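Local structure of Abbfa_003403 (Acinetobacter baumannii, 4ZXH) at residues A[39-49]-A[137-147]. The protein is a holo nonribosomal peptide synthetase with condensation, adenylation, peptidyl carrier and thioesterase domains, and probably assembles a peptide product from carrier-bound intermediates. Sequence-based numbering, arbitrary orientation.
With PX4 (1,2-dimyristoyl-sn-glycero-3-phosphocholine), chain C; PNS (4'-phosphopantetheine), chain B.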
loop_
_atom_site.group_PDB
_atom_site.type_symbol
_atom_site.label_atom_id
_atom_site.label_comp_id
_atom_site.label_asym_id
_atom_site.label_seq_id
_atom_site.Cartn_x
_atom_site.Cartn_y
_atom_site.Cartn_z
ATOM N N TYR A 39 -8.723 -17.102 12.056
ATOM C CA TYR A 39 -8.197 -18.007 13.084
ATOM C C TYR A 39 -9.300 -18.767 13.859
ATOM O O TYR A 39 -9.077 -19.253 14.966
ATOM C CB TYR A 39 -7.301 -17.226 14.053
ATOM C CG TYR A 39 -6.046 -16.755 13.386
ATOM C CD1 TYR A 39 -4.972 -17.622 13.196
ATOM C CD2 TYR A 39 -5.939 -15.454 12.896
ATOM C CE1 TYR A 39 -3.816 -17.200 12.551
ATOM C CE2 TYR A 39 -4.787 -15.025 12.247
ATOM C CZ TYR A 39 -3.729 -15.910 12.075
ATOM O OH TYR A 39 -2.576 -15.493 11.447
ATOM N N ASN A 40 -10.482 -18.862 13.257
ATOM C CA ASN A 40 -11.568 -19.700 13.751
ATOM C C ASN A 40 -11.397 -21.155 13.338
ATOM O O ASN A 40 -11.885 -21.537 12.277
ATOM C CB ASN A 40 -12.910 -19.215 13.202
ATOM C CG ASN A 40 -13.342 -17.892 13.772
ATOM O OD1 ASN A 40 -12.543 -17.134 14.303
ATOM N ND2 ASN A 40 -14.624 -17.604 13.656
ATOM N N MET A 41 -10.713 -21.965 14.145
ATOM C CA MET A 41 -10.617 -23.388 13.842
ATOM C C MET A 41 -12.010 -24.050 13.914
ATOM O O MET A 41 -12.824 -23.773 14.821
ATOM C CB MET A 41 -9.669 -24.092 14.794
ATOM C CG MET A 41 -8.450 -23.300 15.198
ATOM S SD MET A 41 -7.292 -24.261 16.151
ATOM C CE MET A 41 -6.871 -25.490 14.933
ATOM N N VAL A 42 -12.279 -24.921 12.953
ATOM C CA VAL A 42 -13.580 -25.548 12.841
ATOM C C VAL A 42 -13.445 -27.009 12.494
ATOM O O VAL A 42 -12.870 -27.352 11.458
ATOM C CB VAL A 42 -14.467 -24.896 11.737
ATOM C CG1 VAL A 42 -15.800 -25.654 11.620
ATOM C CG2 VAL A 42 -14.692 -23.432 12.008
ATOM N N VAL A 43 -13.980 -27.863 13.357
ATOM C CA VAL A 43 -14.177 -29.261 13.021
ATOM C C VAL A 43 -15.694 -29.513 13.032
ATOM O O VAL A 43 -16.386 -29.082 13.968
ATOM C CB VAL A 43 -13.428 -30.198 14.010
ATOM C CG1 VAL A 43 -13.765 -29.869 15.446
ATOM C CG2 VAL A 43 -13.762 -31.632 13.739
ATOM N N ALA A 44 -16.212 -30.181 11.994
ATOM C CA ALA A 44 -17.663 -30.385 11.856
ATOM C C ALA A 44 -18.052 -31.823 11.496
ATOM O O ALA A 44 -17.296 -32.554 10.835
ATOM C CB ALA A 44 -18.228 -29.436 10.808
ATOM N N PHE A 45 -19.256 -32.223 11.900
ATOM C CA PHE A 45 -19.662 -33.605 11.703
ATOM C C PHE A 45 -21.113 -33.735 11.331
ATOM O O PHE A 45 -21.962 -32.956 11.757
ATOM C CB PHE A 45 -19.391 -34.444 12.958
ATOM C CG PHE A 45 -17.938 -34.529 13.342
ATOM C CD1 PHE A 45 -17.050 -35.296 12.599
ATOM C CD2 PHE A 45 -17.460 -33.854 14.450
ATOM C CE1 PHE A 45 -15.707 -35.386 12.945
ATOM C CE2 PHE A 45 -16.117 -33.941 14.809
ATOM C CZ PHE A 45 -15.242 -34.716 14.054
ATOM N N ASP A 46 -21.378 -34.727 10.495
ATOM C CA ASP A 46 -22.719 -35.211 10.282
ATOM C C ASP A 46 -22.995 -36.099 11.490
ATOM O O ASP A 46 -22.174 -36.956 11.806
ATOM C CB ASP A 46 -22.803 -35.969 8.956
ATOM C CG ASP A 46 -24.220 -36.261 8.536
ATOM O OD1 ASP A 46 -25.020 -36.665 9.401
ATOM O OD2 ASP A 46 -24.540 -36.044 7.346
ATOM N N VAL A 47 -24.096 -35.869 12.203
ATOM C CA VAL A 47 -24.388 -36.686 13.380
ATOM C C VAL A 47 -25.773 -37.309 13.305
ATOM O O VAL A 47 -26.766 -36.595 13.320
ATOM C CB VAL A 47 -24.288 -35.881 14.688
ATOM C CG1 VAL A 47 -24.518 -36.807 15.886
ATOM C CG2 VAL A 47 -22.934 -35.217 14.802
ATOM N N LYS A 48 -25.829 -38.638 13.214
ATOM C CA LYS A 48 -27.099 -39.365 13.227
ATOM C C LYS A 48 -27.239 -40.059 14.573
ATOM O O LYS A 48 -26.297 -40.704 15.039
ATOM C CB LYS A 48 -27.170 -40.379 12.081
ATOM C CG LYS A 48 -27.361 -39.765 10.713
ATOM C CD LYS A 48 -27.352 -40.809 9.613
ATOM C CE LYS A 48 -27.442 -40.191 8.219
ATOM N NZ LYS A 48 -26.353 -39.199 7.947
ATOM N N VAL A 49 -28.398 -39.917 15.209
ATOM C CA VAL A 49 -28.549 -40.383 16.582
ATOM C C VAL A 49 -29.620 -41.448 16.720
ATOM O O VAL A 49 -30.458 -41.636 15.834
ATOM C CB VAL A 49 -28.873 -39.213 17.559
ATOM C CG1 VAL A 49 -27.773 -38.140 17.521
ATOM C CG2 VAL A 49 -30.215 -38.593 17.248
ATOM N N ASN A 137 -33.698 -36.993 13.814
ATOM C CA ASN A 137 -32.534 -37.561 14.475
ATOM C C ASN A 137 -31.254 -37.370 13.674
ATOM O O ASN A 137 -30.261 -38.057 13.890
ATOM C CB ASN A 137 -32.769 -39.037 14.768
ATOM C CG ASN A 137 -33.812 -39.248 15.841
ATOM O OD1 ASN A 137 -34.006 -38.393 16.710
ATOM N ND2 ASN A 137 -34.500 -40.384 15.783
ATOM N N HIS A 138 -31.275 -36.397 12.777
ATOM C CA HIS A 138 -30.150 -36.156 11.883
ATOM C C HIS A 138 -29.663 -34.697 11.983
ATOM O O HIS A 138 -30.428 -33.766 11.725
ATOM C CB HIS A 138 -30.568 -36.506 10.464
ATOM C CG HIS A 138 -29.476 -36.366 9.463
ATOM N ND1 HIS A 138 -29.697 -36.478 8.110
ATOM C CD2 HIS A 138 -28.155 -36.125 9.617
ATOM C CE1 HIS A 138 -28.552 -36.305 7.467
ATOM N NE2 HIS A 138 -27.605 -36.086 8.358
ATOM N N TYR A 139 -28.399 -34.510 12.357
ATOM C CA TYR A 139 -27.878 -33.187 12.696
ATOM C C TYR A 139 -26.539 -32.912 12.030
ATOM O O TYR A 139 -25.810 -33.841 11.687
ATOM C CB TYR A 139 -27.717 -33.032 14.215
ATOM C CG TYR A 139 -28.994 -33.219 14.991
ATOM C CD1 TYR A 139 -29.883 -32.174 15.151
ATOM C CD2 TYR A 139 -29.321 -34.447 15.562
ATOM C CE1 TYR A 139 -31.060 -32.335 15.849
ATOM C CE2 TYR A 139 -30.507 -34.625 16.266
ATOM C CZ TYR A 139 -31.374 -33.560 16.409
ATOM O OH TYR A 139 -32.563 -33.693 17.104
ATOM N N VAL A 140 -26.225 -31.631 11.837
ATOM C CA VAL A 140 -24.851 -31.215 11.578
ATOM C C VAL A 140 -24.379 -30.394 12.776
ATOM O O VAL A 140 -25.100 -29.533 13.284
ATOM C CB VAL A 140 -24.723 -30.403 10.282
ATOM C CG1 VAL A 140 -23.306 -29.888 10.105
ATOM C CG2 VAL A 140 -25.142 -31.257 9.091
ATOM N N ILE A 141 -23.178 -30.686 13.250
ATOM C CA ILE A 141 -22.658 -30.072 14.459
ATOM C C ILE A 141 -21.296 -29.521 14.137
ATOM O O ILE A 141 -20.423 -30.274 13.713
ATOM C CB ILE A 141 -22.536 -31.077 15.614
ATOM C CG1 ILE A 141 -23.825 -31.856 15.782
ATOM C CG2 ILE A 141 -22.237 -30.366 16.916
ATOM C CD1 ILE A 141 -24.989 -31.011 16.258
ATOM N N ALA A 142 -21.101 -28.222 14.333
ATOM C CA ALA A 142 -19.806 -27.611 14.036
ATOM C C ALA A 142 -19.232 -26.958 15.278
ATOM O O ALA A 142 -19.874 -26.110 15.908
ATOM C CB ALA A 142 -19.927 -26.593 12.906
ATOM N N PHE A 143 -18.020 -27.375 15.625
ATOM C CA PHE A 143 -17.302 -26.839 16.763
ATOM C C PHE A 143 -16.328 -25.784 16.265
ATOM O O PHE A 143 -15.521 -26.068 15.383
ATOM C CB PHE A 143 -16.545 -27.944 17.494
ATOM C CG PHE A 143 -17.417 -29.044 17.997
ATOM C CD1 PHE A 143 -17.871 -29.042 19.304
ATOM C CD2 PHE A 143 -17.793 -30.088 17.162
ATOM C CE1 PHE A 143 -18.676 -30.057 19.776
ATOM C CE2 PHE A 143 -18.603 -31.098 17.631
ATOM C CZ PHE A 143 -19.046 -31.072 18.942
ATOM N N VAL A 144 -16.412 -24.578 16.827
ATOM C CA VAL A 144 -15.534 -23.465 16.463
ATOM C C VAL A 144 -14.672 -23.047 17.648
ATOM O O VAL A 144 -15.204 -22.663 18.695
ATOM C CB VAL A 144 -16.316 -22.235 16.023
ATOM C CG1 VAL A 144 -15.403 -21.284 15.309
ATOM C CG2 VAL A 144 -17.445 -22.621 15.124
ATOM N N ILE A 145 -13.355 -23.111 17.495
ATOM C CA ILE A 145 -12.465 -22.688 18.570
ATOM C C ILE A 145 -11.461 -21.688 18.031
ATOM O O ILE A 145 -10.785 -21.955 17.035
ATOM C CB ILE A 145 -11.675 -23.867 19.204
ATOM C CG1 ILE A 145 -12.595 -24.905 19.798
ATOM C CG2 ILE A 145 -10.829 -23.367 20.313
ATOM C CD1 ILE A 145 -12.845 -26.098 18.916
ATOM N N HIS A 146 -11.334 -20.546 18.688
ATOM C CA HIS A 146 -10.362 -19.567 18.234
ATOM C C HIS A 146 -8.939 -20.043 18.513
ATOM O O HIS A 146 -8.638 -20.564 19.599
ATOM C CB HIS A 146 -10.613 -18.225 18.892
ATOM C CG HIS A 146 -9.889 -17.100 18.230
ATOM N ND1 HIS A 146 -8.545 -16.873 18.420
ATOM C CD2 HIS A 146 -10.316 -16.150 17.366
ATOM C CE1 HIS A 146 -8.180 -15.817 17.715
ATOM N NE2 HIS A 146 -9.234 -15.363 17.061
ATOM N N HIS A 147 -8.070 -19.868 17.523
ATOM C CA HIS A 147 -6.699 -20.392 17.570
ATOM C C HIS A 147 -5.850 -19.717 18.682
ATOM O O HIS A 147 -4.859 -20.287 19.154
ATOM C CB HIS A 147 -6.054 -20.214 16.194
ATOM C CG HIS A 147 -4.876 -21.110 15.934
ATOM N ND1 HIS A 147 -3.961 -21.443 16.899
ATOM C CD2 HIS A 147 -4.459 -21.696 14.782
ATOM C CE1 HIS A 147 -3.024 -22.221 16.362
ATOM N NE2 HIS A 147 -3.305 -22.385 15.087
HETATM O O1 PX4 C . -33.461 -30.257 21.841
HETATM O O2 PX4 C . -34.041 -31.655 19.719
HETATM P P1 PX4 C . -33.373 -31.555 21.069
HETATM O O3 PX4 C . -33.866 -32.794 21.983
HETATM C C1 PX4 C . -34.859 -32.699 23.006
HETATM C C2 PX4 C . -35.233 -34.118 23.448
HETATM N N1 PX4 C . -36.081 -34.148 24.660
HETATM C C3 PX4 C . -37.057 -33.044 24.647
HETATM C C4 PX4 C . -36.805 -35.430 24.707
HETATM C C5 PX4 C . -35.239 -34.052 25.862
HETATM O O4 PX4 C . -31.817 -31.964 20.901
HETATM C C6 PX4 C . -31.190 -32.247 19.647
HETATM C C7 PX4 C . -29.716 -31.871 19.753
HETATM C C8 PX4 C . -29.676 -30.691 20.721
HETATM O O5 PX4 C . -28.338 -30.239 20.909
HETATM C C9 PX4 C . -27.889 -29.703 22.189
HETATM O O6 PX4 C . -28.602 -29.784 23.173
HETATM C C10 PX4 C . -26.529 -29.060 22.289
HETATM C C11 PX4 C . -25.532 -29.991 22.963
HETATM C C12 PX4 C . -24.352 -30.229 22.033
HETATM C C13 PX4 C . -23.072 -30.318 22.853
HETATM C C14 PX4 C . -22.357 -31.631 22.579
HETATM C C15 PX4 C . -21.339 -31.865 23.680
HETATM C C16 PX4 C . -19.954 -32.007 23.082
HETATM C C17 PX4 C . -18.900 -31.979 24.173
HETATM C C18 PX4 C . -18.443 -30.544 24.432
HETATM C C19 PX4 C . -17.070 -30.268 23.842
HETATM C C20 PX4 C . -16.880 -28.767 23.645
HETATM C C21 PX4 C . -15.464 -28.457 23.159
HETATM C C22 PX4 C . -15.395 -27.196 22.313
HETATM O O7 PX4 C . -28.934 -32.963 20.264
HETATM C C23 PX4 C . -27.710 -33.211 19.490
HETATM O O8 PX4 C . -27.714 -32.878 18.321
HETATM C C24 PX4 C . -26.471 -33.841 20.134
HETATM C C25 PX4 C . -25.272 -34.073 19.199
HETATM C C26 PX4 C . -24.007 -34.532 19.948
HETATM C C27 PX4 C . -22.770 -34.669 19.039
HETATM C C28 PX4 C . -21.512 -35.176 19.754
HETATM C C29 PX4 C . -20.284 -35.304 18.837
HETATM C C30 PX4 C . -19.047 -35.872 19.550
HETATM C C31 PX4 C . -17.673 -35.382 19.030
HETATM C C32 PX4 C . -17.348 -33.977 19.561
HETATM C C33 PX4 C . -15.870 -33.563 19.558
HETATM C C34 PX4 C . -15.712 -32.040 19.630
HETATM C C35 PX4 C . -14.453 -31.524 20.333
HETATM C C36 PX4 C . -13.594 -30.673 19.410
HETATM O O23 PNS B . 3.908 -5.966 14.257
HETATM P P24 PNS B . 4.094 -6.508 15.649
HETATM O O25 PNS B . 5.377 -6.201 16.372
HETATM O O27 PNS B . 3.984 -8.110 15.493
HETATM C C28 PNS B . 2.842 -8.701 14.882
HETATM C C29 PNS B . 2.985 -10.212 14.933
HETATM C C30 PNS B . 3.139 -10.563 16.414
HETATM C C31 PNS B . 4.226 -10.629 14.143
HETATM C C32 PNS B . 1.750 -10.864 14.295
HETATM O O33 PNS B . 1.484 -10.164 13.068
HETATM C C34 PNS B . 1.977 -12.346 14.067
HETATM O O35 PNS B . 2.190 -13.126 14.995
HETATM N N36 PNS B . 1.931 -12.806 12.825
HETATM C C37 PNS B . 2.138 -14.209 12.505
HETATM C C38 PNS B . 0.873 -14.717 11.816
HETATM C C39 PNS B . 0.662 -16.161 12.155
HETATM O O40 PNS B . 0.925 -16.586 13.271
HETATM N N41 PNS B . 0.182 -16.885 11.154
HETATM C C42 PNS B . -0.138 -18.292 11.146
HETATM C C43 PNS B . -0.300 -18.561 9.664
HETATM S S44 PNS B . 1.251 -19.247 9.067
#
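Strands 40-49 and 138-146 pair antiparallel, their axes 4.5 Å apart at the closest and 154° between their directions. M41, V43, F45 and V47 face I145, F143, I141 and Y139 in the hydrogen-bonded pairs. The bond from V47 N to Y139 O is nearly straight, 2.7 Å long. A last bond, V49 N to N137 O, closes one end. M41, V43, F45, V47, Y139, I141, F143 and I145 put their side chains on one face of the sheet. There CG2 of V47 meets CG1 of I141 at 3.6 Å. Y139, I141 and F143 line the site of the bound phospholipid. An acyl carbon, C34, lies over the centre of the F143 ring, 3.4 Å above its plane, while O of V43 sits at the ring edge.

Both strands are central in the N-terminal sheet of the condensation domain, between strands 127-135 and 387-391. On the other face, V42, A142 and V144 pack on helix 104-115. Further along that face, D46 and H138 meet with carboxylate and ring nearly coplanar. H138 NE2 makes weak hydrogen bonds to both carboxylate oxygens, 2.8 Å to OD1 of D46. The extended K48 chain runs over the H138 ring, with CE above its centre. A bend at the last torsion (chi4 56°) turns NZ toward D46 OD1, in a salt bridge whose hydrogen bond is weak.

At the opposite end, SD of M41 lies over one face of the H147 ring. H146 NE2 is hydrogen-bonded to Q30. Y39 reaches the phosphopantetheine arm, its OH 3.1 Å from N41 of the cofactor. R346 and N351 hydrogen-bond the same arm.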